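Local coordinates for germination protein YpeB (Bacillus megaterium QM B1551, PDB 5BOI) that takes part in the germination of Bacillus spores and, through the PepSY modules of this C-terminal part, probably acts as an inhibitory protein, at residues 216-219 with 224-227. Residues are numbered along the deposited sequence; the frame is centred on the assembly and turned at random.
Sequences FINA and EEKV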
ATOM      1  N   PHE A 216      10.786   8.836  13.076  1.00 23.67           N
ATOM      2  CA  PHE A 216       9.644   8.772  13.985  1.00 19.92           C
ATOM      3  C   PHE A 216      10.080   9.019  15.432  1.00 22.06           C
ATOM      4  O   PHE A 216      10.975   8.309  15.931  1.00 25.72           O
ATOM      5  CB  PHE A 216       8.958   7.412  13.892  1.00 21.84           C
ATOM      6  CG  PHE A 216       8.333   7.127  12.541  1.00 22.98           C
ATOM      7  CD1 PHE A 216       9.087   6.587  11.509  1.00 23.43           C
ATOM      8  CD2 PHE A 216       6.983   7.390  12.323  1.00 24.50           C
ATOM      9  CE1 PHE A 216       8.501   6.307  10.266  1.00 29.44           C
ATOM     10  CE2 PHE A 216       6.395   7.113  11.090  1.00 28.13           C
ATOM     11  CZ  PHE A 216       7.157   6.574  10.069  1.00 26.28           C
ATOM     12  N   ILE A 217       9.446   9.993  16.087  1.00 21.54           N
ATOM     13  CA  ILE A 217       9.738  10.324  17.494  1.00 22.13           C
ATOM     14  C   ILE A 217       8.518   9.970  18.358  1.00 23.34           C
ATOM     15  O   ILE A 217       7.406  10.430  18.088  1.00 24.64           O
ATOM     16  CB  ILE A 217      10.078  11.822  17.666  1.00 25.88           C
ATOM     17  CG1 ILE A 217      11.343  12.208  16.896  1.00 23.17           C
ATOM     18  CG2 ILE A 217      10.220  12.224  19.156  1.00 27.52           C
ATOM     19  CD1 ILE A 217      12.569  11.412  17.253  1.00 27.86           C
ATOM     20  N   ASN A 218       8.720   9.127  19.371  1.00 21.74           N
ATOM     21  CA  ASN A 218       7.629   8.700  20.249  1.00 25.70           C
ATOM     22  C   ASN A 218       6.897   9.919  20.847  1.00 26.44           C
ATOM     23  O   ASN A 218       7.539  10.819  21.387  1.00 26.11           O
ATOM     24  CB  ASN A 218       8.176   7.794  21.376  1.00 24.76           C
ATOM     25  CG  ASN A 218       7.059   7.164  22.210  1.00 32.51           C
ATOM     26  OD1 ASN A 218       6.326   7.855  22.921  1.00 29.71           O
ATOM     27  ND2 ASN A 218       6.926   5.847  22.115  1.00 29.88           N
ATOM     28  N   ALA A 219       5.567   9.966  20.728  1.00 22.72           N
ATOM     29  CA  ALA A 219       4.790  11.164  21.131  1.00 20.33           C
ATOM     30  C   ALA A 219       4.574  11.259  22.641  1.00 25.75           C
ATOM     31  O   ALA A 219       3.984  12.239  23.112  1.00 29.97           O
ATOM     32  CB  ALA A 219       3.441  11.187  20.425  1.00 22.65           C
ATOM     33  N   GLU A 224      13.498   8.135  19.862  1.00 24.14           N
ATOM     34  CA  GLU A 224      13.312   7.599  18.513  1.00 25.34           C
ATOM     35  C   GLU A 224      12.609   6.242  18.504  1.00 26.87           C
ATOM     36  O   GLU A 224      12.849   5.404  19.360  1.00 27.48           O
ATOM     37  CB  GLU A 224      14.649   7.472  17.803  1.00 28.94           C
ATOM     38  CG  GLU A 224      15.287   8.790  17.524  1.00 35.24           C
ATOM     39  CD  GLU A 224      16.744   8.633  17.194  1.00 50.65           C
ATOM     40  OE1 GLU A 224      17.525   8.311  18.117  1.00 55.78           O
ATOM     41  OE2 GLU A 224      17.101   8.818  16.021  1.00 50.80           O
ATOM     42  N   GLU A 225      11.773   6.005  17.501  1.00 23.66           N
ATOM     43  CA  GLU A 225      11.169   4.683  17.316  1.00 23.90           C
ATOM     44  C   GLU A 225      11.546   4.040  15.992  1.00 25.77           C
ATOM     45  O   GLU A 225      11.471   2.823  15.832  1.00 25.79           O
ATOM     46  CB  GLU A 225       9.654   4.806  17.406  1.00 25.76           C
ATOM     47  CG  GLU A 225       9.174   5.170  18.828  1.00 26.75           C
ATOM     48  CD  GLU A 225       9.180   4.020  19.824  1.00 35.21           C
ATOM     49  OE1 GLU A 225       9.607   2.879  19.491  1.00 37.19           O
ATOM     50  OE2 GLU A 225       8.716   4.269  20.963  1.00 37.61           O
ATOM     51  N   LYS A 226      11.907   4.873  15.027  1.00 25.61           N
ATOM     52  CA  LYS A 226      12.281   4.376  13.694  1.00 25.23           C
ATOM     53  C   LYS A 226      12.954   5.482  12.927  1.00 23.02           C
ATOM     54  O   LYS A 226      12.523   6.660  12.971  1.00 24.33           O
ATOM     55  CB  LYS A 226      11.055   3.874  12.907  1.00 22.57           C
ATOM     56  CG  LYS A 226      11.365   3.460  11.426  1.00 26.77           C
ATOM     57  CD  LYS A 226      10.133   2.900  10.730  1.00 28.55           C
ATOM     58  CE  LYS A 226      10.488   2.322   9.339  1.00 31.13           C
ATOM     59  NZ  LYS A 226       9.287   1.647   8.779  1.00 38.36           N
ATOM     60  N   VAL A 227      14.026   5.103  12.245  1.00 23.91           N
ATOM     61  CA  VAL A 227      14.717   5.984  11.321  1.00 25.34           C
ATOM     62  C   VAL A 227      14.910   5.277   9.983  1.00 25.70           C
ATOM     63  O   VAL A 227      15.470   4.165   9.897  1.00 24.69           O
ATOM     64  CB  VAL A 227      16.085   6.432  11.871  1.00 28.21           C
ATOM     65  CG1 VAL A 227      16.827   7.254  10.789  1.00 29.53           C
ATOM     66  CG2 VAL A 227      15.893   7.226  13.171  1.00 31.61           C
TER
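The Phe216 ring lies alongside the aliphatic chain of Lys226, which runs out fully extended in the same direction: Phe216 CD1 sits 3.6 Å from Lys226 CB, and Phe216 CE1 rests 3.8 Å from Lys226 CD. The lysine methylenes thus line one flank of a buried aromatic, whose ring also meets Tyr131 edge-to-face and touches Ile191. In the backbone, Phe216 N donates an almost straight bond of 2.8 Å to Lys226 O, and Phe216 O accepts Glu225 N at 2.9 Å. Between these bonds and the next pair, Ile217 opposite Glu224, the register slips by one residue. This is a beta bulge in the antiparallel hairpin of strands 211-218 and 224-230, within the C-terminal PepSY module, and it shows how an extra residue can be accommodated without breaking the pairing. Glu225 is that residue. Its backbone twists away from regular strand values (psi -24°), and its side chain, bent at chi2 (-77°), folds back across Asn218. There Asn218 ND2, with the acceptor close to its amide plane, reaches the anti side of Glu225 OE2 at 2.6 Å, while the amide and carboxylate planes are turned 38° apart. The other end of the amide, OD1, accepts the backbone N-H groups of Asp220 and Thr221, so the rotation of the group is fixed from both ends, tying the bulge to the turn. On the face of the sheet opposite Phe216 and Lys226, Ile217 CD1 packs against Glu224 CG at 3.8 Å.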